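Local atomic coordinates of putative adhesin (Parabacteroides distasonis, PDB entry 3LJY), a protein that is probably a surface lipoprotein adhesin whose head domain, a parallel beta-solenoid, may mediate attachment. Residues D32-Q37 and N99-S104. Residues are numbered along the deposited sequence; the frame is centred on the assembly and turned at random.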
loop_
_atom_site.group_PDB
_atom_site.type_symbol
_atom_site.label_atom_id
_atom_site.label_comp_id
_atom_site.label_asym_id
_atom_site.label_seq_id
_atom_site.Cartn_x
_atom_site.Cartn_y
_atom_site.Cartn_z
ATOM N N ASP A 32 8.828 -3.664 10.751
ATOM C CA ASP A 32 8.052 -4.715 10.051
ATOM C C ASP A 32 6.675 -4.853 10.726
ATOM O O ASP A 32 6.574 -5.357 11.816
ATOM C CB ASP A 32 8.782 -6.066 10.044
ATOM C CG ASP A 32 10.002 -6.115 9.099
ATOM O OD1 ASP A 32 10.178 -5.291 8.160
ATOM O OD2 ASP A 32 10.819 -7.034 9.296
ATOM N N PHE A 33 5.627 -4.396 10.059
ATOM C CA PHE A 33 4.298 -4.174 10.684
ATOM C C PHE A 33 3.272 -5.124 10.083
ATOM O O PHE A 33 2.858 -4.987 8.938
ATOM C CB PHE A 33 3.883 -2.714 10.469
ATOM C CG PHE A 33 2.722 -2.250 11.308
ATOM C CD1 PHE A 33 1.450 -2.741 11.104
ATOM C CD2 PHE A 33 2.894 -1.231 12.226
ATOM C CE1 PHE A 33 0.402 -2.295 11.861
ATOM C CE2 PHE A 33 1.847 -0.767 12.965
ATOM C CZ PHE A 33 0.599 -1.301 12.789
ATOM N N ASN A 34 2.906 -6.124 10.871
ATOM C CA ASN A 34 2.041 -7.198 10.424
ATOM C C ASN A 34 0.609 -6.982 10.921
ATOM O O ASN A 34 0.375 -6.813 12.114
ATOM C CB ASN A 34 2.636 -8.545 10.909
ATOM C CG ASN A 34 3.906 -8.921 10.147
ATOM O OD1 ASN A 34 3.823 -9.290 8.992
ATOM N ND2 ASN A 34 5.076 -8.821 10.788
ATOM N N TYR A 35 -0.339 -6.972 9.997
ATOM C CA TYR A 35 -1.733 -6.700 10.335
ATOM C C TYR A 35 -2.637 -7.868 9.853
ATOM O O TYR A 35 -2.426 -8.451 8.792
ATOM C CB TYR A 35 -2.192 -5.329 9.775
ATOM C CG TYR A 35 -3.697 -5.134 9.887
ATOM C CD1 TYR A 35 -4.275 -4.637 11.043
ATOM C CD2 TYR A 35 -4.546 -5.514 8.844
ATOM C CE1 TYR A 35 -5.628 -4.513 11.156
ATOM C CE2 TYR A 35 -5.910 -5.406 8.960
ATOM C CZ TYR A 35 -6.445 -4.905 10.117
ATOM O OH TYR A 35 -7.808 -4.816 10.210
ATOM N N GLU A 36 -3.630 -8.209 10.659
ATOM C CA GLU A 36 -4.685 -9.108 10.221
ATOM C C GLU A 36 -6.055 -8.589 10.602
ATOM O O GLU A 36 -6.239 -8.007 11.657
ATOM C CB GLU A 36 -4.500 -10.493 10.799
ATOM C CG GLU A 36 -3.348 -11.220 10.125
ATOM C CD GLU A 36 -3.056 -12.590 10.709
ATOM O OE1 GLU A 36 -3.975 -13.227 11.263
ATOM O OE2 GLU A 36 -1.886 -13.013 10.584
ATOM N N GLN A 37 -7.030 -8.844 9.737
ATOM C CA GLN A 37 -8.407 -8.501 10.038
ATOM C C GLN A 37 -9.054 -9.660 10.767
ATOM O O GLN A 37 -9.134 -10.774 10.247
ATOM C CB GLN A 37 -9.167 -8.116 8.757
ATOM C CG GLN A 37 -10.600 -7.696 9.013
ATOM C CD GLN A 37 -11.374 -7.394 7.762
ATOM O OE1 GLN A 37 -11.069 -7.916 6.687
ATOM N NE2 GLN A 37 -12.399 -6.539 7.891
ATOM N N ASN A 99 7.685 -1.477 6.480
ATOM C CA ASN A 99 7.224 -2.595 5.658
ATOM C C ASN A 99 5.875 -3.025 6.226
ATOM O O ASN A 99 5.809 -3.685 7.297
ATOM C CB ASN A 99 8.251 -3.724 5.686
ATOM C CG ASN A 99 7.898 -4.868 4.780
ATOM O OD1 ASN A 99 7.020 -4.777 3.935
ATOM N ND2 ASN A 99 8.595 -5.971 4.952
ATOM N N PHE A 100 4.808 -2.593 5.550
ATOM C CA PHE A 100 3.461 -2.808 6.028
ATOM C C PHE A 100 2.851 -4.034 5.337
ATOM O O PHE A 100 2.741 -4.077 4.136
ATOM C CB PHE A 100 2.614 -1.554 5.802
ATOM C CG PHE A 100 1.189 -1.686 6.302
ATOM C CD1 PHE A 100 0.913 -1.714 7.654
ATOM C CD2 PHE A 100 0.145 -1.786 5.427
ATOM C CE1 PHE A 100 -0.384 -1.846 8.123
ATOM C CE2 PHE A 100 -1.159 -1.917 5.886
ATOM C CZ PHE A 100 -1.422 -1.955 7.239
HETATM N N MSE A 101 2.514 -5.062 6.107
HETATM C CA MSE A 101 2.032 -6.334 5.542
HETATM C C MSE A 101 0.691 -6.671 6.107
HETATM O O MSE A 101 0.555 -6.716 7.307
HETATM C CB MSE A 101 3.021 -7.455 5.854
HETATM C CG MSE A 101 4.334 -7.221 5.162
HETATM SE SE MSE A 101 5.854 -8.182 5.789
HETATM C CE MSE A 101 6.130 -7.252 7.455
ATOM N N VAL A 102 -0.297 -6.859 5.231
ATOM C CA VAL A 102 -1.610 -7.412 5.612
ATOM C C VAL A 102 -1.564 -8.878 5.266
ATOM O O VAL A 102 -1.422 -9.222 4.117
ATOM C CB VAL A 102 -2.791 -6.693 4.936
ATOM C CG1 VAL A 102 -4.157 -7.427 5.221
ATOM C CG2 VAL A 102 -2.837 -5.221 5.396
ATOM N N ASN A 103 -1.651 -9.723 6.295
ATOM C CA ASN A 103 -1.391 -11.147 6.179
ATOM C C ASN A 103 -2.645 -11.997 6.181
ATOM O O ASN A 103 -2.522 -13.208 6.175
ATOM C CB ASN A 103 -0.480 -11.623 7.330
ATOM C CG ASN A 103 0.862 -10.967 7.302
ATOM O OD1 ASN A 103 1.466 -10.855 6.236
ATOM N ND2 ASN A 103 1.328 -10.491 8.446
ATOM N N SER A 104 -3.824 -11.363 6.218
ATOM C CA SER A 104 -5.096 -12.059 6.155
ATOM C C SER A 104 -5.841 -11.548 4.936
ATOM O O SER A 104 -5.473 -10.535 4.382
ATOM C CB SER A 104 -5.929 -11.706 7.364
ATOM O OG SER A 104 -6.246 -10.327 7.296
HETATM O O HOH W 1 0.197 -11.160 11.111
#
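Phe33 and Phe100 stand side by side on the buried face of two neighbouring parallel strands. Their ring planes lie 45° apart, neither stacked nor edge-to-face: Phe33 CD1 comes to 3.6 Å from Phe100 CE1, close to the plane of the Phe100 ring at its edge, while Phe100 CE1 reaches the Phe33 ring obliquely. Paired in register, both leave the same face, and with CG anti to the backbone N they lean the same way. Tyr35 continues the row, its CD2 3.9 Å from Val102 CG2; the phenol suits this place because its apolar ring packs inward while OH bonds to Ser86 OG. Ile25 and Val27 of strand 24-27 pack against Phe33. Phe33 N to Asn99 O, Met101 N to Phe33 O, Tyr35 N to Met101 O and Asn103 N to Tyr35 O form the parallel ladder.

The opposite face carries Asp32, Asn34, Asn99 and Met101, mostly polar; Asn103, just past the strand, reaches Asn34 there. Asn103 ND2 gives a hydrogen bond to Asn34 OD1 (2.8 Å) that lies in the amide plane of Asn103 but is tilted 25° from the carbonyl plane of Asn34. Met101, a selenomethionine, bends so that Met101 CE lies 3.4 Å from Asn34 OD1. A water accepts from Asn103 ND2 and donates to Glu36 OE2.

Beyond Val102 the strand ends, and Ser104 OG accepts from Gln37 N at 3.0 Å, a hydroxyl replacing a backbone carbonyl. The chemistry is divided as in a beta-solenoid: aromatic and aliphatic groups fill the interior of the coils, whereas the Asn103–Asn34 bond and the water-mediated Glu36 link join neighbouring strands on the outer face.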